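Local atomic coordinates of multiheme cytochrome cf (Carboxydothermus ferrireducens DSM 11255, PDB entry 6QVM), a protein that probably passes electrons through its chain of c-type hemes to extracellular insoluble iron(III), while inserted in the cell's S-layer. Residues Ile274-Phe282 with Tyr289-Ala297. Residues are numbered along the deposited sequence; the frame is centred on the assembly and turned at random.
Sequences INSPTELLF and YMPYAFDKA. With HEC (heme c), chain J.
Leu280 and Phe294 form the hydrogen-bonded pair of an antiparallel hairpin: Leu280 N reaches Phe294 O at 2.9 Å, and Phe294 N returns to Leu280 O at 3.0 Å. Lys296 N adds a bond to Thr278 O. Past Leu281 the pairing gives way to water 3, which accepts a hydrogen bond from Phe282 N and probably donates to Tyr292 O, and then to a weak bond from Met290 N to Phe282 O.

The polar side-chain contact belongs to Lys296. Its chain, extended beyond CG, runs back over the 276-278 turn and carries NZ to Asn275 OD1 (2.7 Å), in the carbonyl plane, and to Ser276 O (2.8 Å). Leu280 CD2 packs crosswise against Lys296 CE at 3.5 Å, flanking the aliphatic stem.

Apolar contacts occupy both faces. Beside Leu280 CB, the CB of Phe294 also meets Phe282 CE1 at 3.9 Å, and Phe294 N lies in plane at that ring's edge. With CG anti to the backbone N (chi1 -167°), the Phe294 ring swings away from 279-282. On the other face, Ala293 CB touches Leu281 CD2 (3.8 Å), while the Tyr289 ring offers CE1 to Leu281 CD1 and, near its plane, to Ile274 CG1.

Ser276 and Pro277 approach the propionate O1D of one heme c; Leu281 and Tyr289 help line the pocket of another. Within the five-stranded antiparallel sheet, strand 279-284 lies between 270-275 and 292-295, and beyond the latter strand 300-303 brings Trp301 against Phe282 and Phe294.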
loop_
_atom_site.group_PDB
_atom_site.type_symbol
_atom_site.label_atom_id
_atom_site.label_comp_id
_atom_site.label_asym_id
_atom_site.label_seq_id
_atom_site.Cartn_x
_atom_site.Cartn_y
_atom_site.Cartn_z
ATOM N N ILE A 274 -19.995 -3.846 6.305
ATOM C CA ILE A 274 -19.197 -3.384 5.178
ATOM C C ILE A 274 -19.088 -1.868 5.282
ATOM O O ILE A 274 -20.099 -1.158 5.249
ATOM C CB ILE A 274 -19.811 -3.821 3.840
ATOM C CG1 ILE A 274 -20.079 -5.329 3.854
ATOM C CG2 ILE A 274 -18.886 -3.467 2.691
ATOM C CD1 ILE A 274 -18.892 -6.166 4.320
ATOM N N ASN A 275 -17.860 -1.374 5.414
ATOM C CA ASN A 275 -17.592 -0.022 5.899
ATOM C C ASN A 275 -16.972 0.816 4.785
ATOM O O ASN A 275 -15.804 0.623 4.434
ATOM C CB ASN A 275 -16.683 -0.086 7.126
ATOM C CG ASN A 275 -16.413 1.275 7.734
ATOM O OD1 ASN A 275 -17.196 2.211 7.575
ATOM N ND2 ASN A 275 -15.284 1.395 8.425
ATOM N N SER A 276 -17.749 1.764 4.249
ATOM C CA SER A 276 -17.312 2.646 3.172
ATOM C C SER A 276 -17.366 4.093 3.657
ATOM O O SER A 276 -17.927 4.356 4.727
ATOM C CB SER A 276 -18.193 2.443 1.935
ATOM O OG SER A 276 -19.418 3.144 2.057
ATOM N N PRO A 277 -16.801 5.058 2.917
ATOM C CA PRO A 277 -16.784 6.444 3.424
ATOM C C PRO A 277 -18.156 7.042 3.704
ATOM O O PRO A 277 -18.269 7.910 4.580
ATOM C CB PRO A 277 -16.053 7.210 2.312
ATOM C CG PRO A 277 -15.165 6.191 1.687
ATOM C CD PRO A 277 -15.930 4.895 1.736
ATOM N N THR A 278 -19.208 6.604 3.007
ATOM C CA THR A 278 -20.520 7.218 3.172
ATOM C C THR A 278 -21.585 6.282 3.728
ATOM O O THR A 278 -22.616 6.770 4.200
ATOM C CB THR A 278 -21.023 7.792 1.839
ATOM O OG1 THR A 278 -21.018 6.752 0.856
ATOM C CG2 THR A 278 -20.147 8.946 1.374
ATOM N N GLU A 279 -21.374 4.967 3.705
ATOM C CA GLU A 279 -22.473 4.068 4.010
ATOM C C GLU A 279 -21.960 2.799 4.674
ATOM O O GLU A 279 -20.815 2.387 4.469
ATOM C CB GLU A 279 -23.253 3.725 2.738
ATOM C CG GLU A 279 -24.640 3.175 2.994
ATOM C CD GLU A 279 -25.485 3.143 1.737
ATOM O OE1 GLU A 279 -25.021 2.577 0.720
ATOM O OE2 GLU A 279 -26.601 3.711 1.763
ATOM N N LEU A 280 -22.830 2.194 5.480
ATOM C CA LEU A 280 -22.595 0.900 6.102
ATOM C C LEU A 280 -23.581 -0.114 5.539
ATOM O O LEU A 280 -24.785 0.155 5.481
ATOM C CB LEU A 280 -22.754 0.990 7.621
ATOM C CG LEU A 280 -21.785 1.901 8.376
ATOM C CD1 LEU A 280 -22.017 1.776 9.873
ATOM C CD2 LEU A 280 -20.343 1.564 8.031
ATOM N N LEU A 281 -23.069 -1.267 5.123
ATOM C CA LEU A 281 -23.883 -2.423 4.784
ATOM C C LEU A 281 -23.687 -3.486 5.855
ATOM O O LEU A 281 -22.649 -3.531 6.522
ATOM C CB LEU A 281 -23.515 -2.982 3.408
ATOM C CG LEU A 281 -23.732 -2.077 2.192
ATOM C CD1 LEU A 281 -23.400 -2.842 0.919
ATOM C CD2 LEU A 281 -25.153 -1.538 2.134
ATOM N N PHE A 282 -24.690 -4.339 6.024
ATOM C CA PHE A 282 -24.708 -5.293 7.119
ATOM C C PHE A 282 -24.906 -6.703 6.583
ATOM O O PHE A 282 -25.714 -6.931 5.679
ATOM C CB PHE A 282 -25.787 -4.917 8.140
ATOM C CG PHE A 282 -25.525 -3.598 8.821
ATOM C CD1 PHE A 282 -25.875 -2.406 8.206
ATOM C CD2 PHE A 282 -24.891 -3.547 10.054
ATOM C CE1 PHE A 282 -25.621 -1.194 8.813
ATOM C CE2 PHE A 282 -24.628 -2.332 10.665
ATOM C CZ PHE A 282 -24.998 -1.154 10.044
ATOM N N TYR A 289 -26.906 -9.975 2.681
ATOM C CA TYR A 289 -27.097 -8.599 3.097
ATOM C C TYR A 289 -28.467 -8.424 3.746
ATOM O O TYR A 289 -29.393 -9.211 3.540
ATOM C CB TYR A 289 -26.931 -7.657 1.908
ATOM C CG TYR A 289 -25.494 -7.540 1.453
ATOM C CD1 TYR A 289 -24.569 -6.825 2.199
ATOM C CD2 TYR A 289 -25.058 -8.157 0.286
ATOM C CE1 TYR A 289 -23.258 -6.714 1.794
ATOM C CE2 TYR A 289 -23.744 -8.054 -0.125
ATOM C CZ TYR A 289 -22.855 -7.329 0.633
ATOM O OH TYR A 289 -21.550 -7.225 0.235
ATOM N N MET A 290 -28.576 -7.379 4.548
ATOM C CA MET A 290 -29.717 -7.113 5.405
ATOM C C MET A 290 -30.596 -6.019 4.813
ATOM O O MET A 290 -30.164 -5.267 3.936
ATOM C CB MET A 290 -29.232 -6.710 6.801
ATOM C CG MET A 290 -28.236 -7.690 7.400
ATOM S SD MET A 290 -28.963 -8.744 8.661
ATOM C CE MET A 290 -27.637 -8.741 9.846
ATOM N N PRO A 291 -31.853 -5.913 5.254
ATOM C CA PRO A 291 -32.782 -4.974 4.602
ATOM C C PRO A 291 -32.454 -3.497 4.804
ATOM O O PRO A 291 -32.968 -2.671 4.040
ATOM C CB PRO A 291 -34.139 -5.333 5.230
ATOM C CG PRO A 291 -33.805 -6.005 6.519
ATOM C CD PRO A 291 -32.547 -6.772 6.230
ATOM N N TYR A 292 -31.632 -3.129 5.790
ATOM C CA TYR A 292 -31.274 -1.734 6.008
ATOM C C TYR A 292 -29.781 -1.514 5.808
ATOM O O TYR A 292 -28.961 -2.394 6.078
ATOM C CB TYR A 292 -31.643 -1.252 7.417
ATOM C CG TYR A 292 -33.117 -1.097 7.694
ATOM C CD1 TYR A 292 -33.996 -0.641 6.718
ATOM C CD2 TYR A 292 -33.627 -1.393 8.950
ATOM C CE1 TYR A 292 -35.346 -0.495 6.989
ATOM C CE2 TYR A 292 -34.968 -1.250 9.231
ATOM C CZ TYR A 292 -35.826 -0.800 8.250
ATOM O OH TYR A 292 -37.166 -0.659 8.535
ATOM N N ALA A 293 -29.443 -0.320 5.330
ATOM C CA ALA A 293 -28.095 0.215 5.399
ATOM C C ALA A 293 -28.102 1.413 6.341
ATOM O O ALA A 293 -29.157 1.963 6.660
ATOM C CB ALA A 293 -27.589 0.622 4.010
ATOM N N PHE A 294 -26.919 1.811 6.797
ATOM C CA PHE A 294 -26.779 2.985 7.647
ATOM C C PHE A 294 -26.131 4.096 6.836
ATOM O O PHE A 294 -25.006 3.941 6.350
ATOM C CB PHE A 294 -25.959 2.685 8.900
ATOM C CG PHE A 294 -26.044 3.759 9.947
ATOM C CD1 PHE A 294 -25.118 4.785 9.984
ATOM C CD2 PHE A 294 -27.058 3.744 10.888
ATOM C CE1 PHE A 294 -25.198 5.779 10.944
ATOM C CE2 PHE A 294 -27.149 4.737 11.847
ATOM C CZ PHE A 294 -26.218 5.756 11.875
ATOM N N ASP A 295 -26.842 5.210 6.689
ATOM C CA ASP A 295 -26.329 6.377 5.979
ATOM C C ASP A 295 -25.584 7.269 6.968
ATOM O O ASP A 295 -26.187 7.785 7.913
ATOM C CB ASP A 295 -27.477 7.129 5.307
ATOM C CG ASP A 295 -26.999 8.267 4.426
ATOM O OD1 ASP A 295 -26.545 9.297 4.971
ATOM O OD2 ASP A 295 -27.074 8.132 3.185
ATOM N N LYS A 296 -24.280 7.464 6.745
ATOM C CA LYS A 296 -23.469 8.193 7.714
ATOM C C LYS A 296 -23.798 9.680 7.741
ATOM O O LYS A 296 -23.685 10.311 8.798
ATOM C CB LYS A 296 -21.982 7.984 7.418
ATOM C CG LYS A 296 -21.504 6.556 7.645
ATOM C CD LYS A 296 -20.022 6.387 7.362
ATOM C CE LYS A 296 -19.551 5.013 7.805
ATOM N NZ LYS A 296 -18.124 4.763 7.469
ATOM N N ALA A 297 -24.209 10.256 6.609
ATOM C CA ALA A 297 -24.421 11.697 6.561
ATOM C C ALA A 297 -25.678 12.095 7.321
ATOM O O ALA A 297 -25.648 13.036 8.121
ATOM C CB ALA A 297 -24.478 12.176 5.114
HETATM FE FE HEC J . -8.168 -0.382 -3.458
HETATM C CHA HEC J . -10.538 1.549 -1.964
HETATM C CHB HEC J . -6.617 2.461 -4.654
HETATM C CHC HEC J . -5.481 -2.271 -4.485
HETATM C CHD HEC J . -9.952 -3.268 -2.798
HETATM N NA HEC J . -8.497 1.625 -3.328
HETATM C C1A HEC J . -9.577 2.210 -2.698
HETATM C C2A HEC J . -9.526 3.637 -2.940
HETATM C C3A HEC J . -8.446 3.890 -3.687
HETATM C C4A HEC J . -7.784 2.629 -3.949
HETATM C CMA HEC J . -8.002 5.277 -4.191
HETATM C CAA HEC J . -10.550 4.671 -2.426
HETATM C CBA HEC J . -10.054 5.255 -1.108
HETATM C CGA HEC J . -10.986 6.363 -0.693
HETATM O O1A HEC J . -12.228 6.224 -0.880
HETATM O O2A HEC J . -10.480 7.387 -0.166
HETATM N NB HEC J . -6.388 0.019 -4.402
HETATM C C1B HEC J . -5.923 1.273 -4.757
HETATM C C2B HEC J . -4.579 1.127 -5.267
HETATM C C3B HEC J . -4.261 -0.184 -5.232
HETATM C C4B HEC J . -5.398 -0.905 -4.680
HETATM C CMB HEC J . -3.735 2.312 -5.791
HETATM C CAB HEC J . -2.930 -0.837 -5.685
HETATM C CBB HEC J . -1.699 -0.280 -4.926
HETATM N NC HEC J . -7.819 -2.393 -3.667
HETATM C C1C HEC J . -6.600 -2.953 -4.026
HETATM C C2C HEC J . -6.698 -4.397 -3.869
HETATM C C3C HEC J . -7.912 -4.679 -3.338
HETATM C C4C HEC J . -8.650 -3.420 -3.245
HETATM C CMC HEC J . -5.532 -5.389 -4.107
HETATM C CAC HEC J . -8.513 -6.076 -2.990
HETATM C CBC HEC J . -7.685 -6.876 -1.954
HETATM N ND HEC J . -9.962 -0.796 -2.530
HETATM C C1D HEC J . -10.506 -2.074 -2.370
HETATM C C2D HEC J . -11.772 -1.945 -1.688
HETATM C C3D HEC J . -11.947 -0.445 -1.432
HETATM C C4D HEC J . -10.778 0.192 -1.984
HETATM C CMD HEC J . -12.747 -3.070 -1.294
HETATM C CAD HEC J . -13.113 0.246 -0.707
HETATM C CBD HEC J . -12.627 0.449 0.732
HETATM C CGD HEC J . -13.718 0.967 1.635
HETATM O O1D HEC J . -14.677 1.587 1.106
HETATM O O2D HEC J . -13.617 0.767 2.876
HETATM O O HOH W 1 -17.087 7.973 7.047
HETATM O O HOH W 2 -23.860 9.166 4.066
HETATM O O HOH W 3 -27.179 -3.838 4.621
#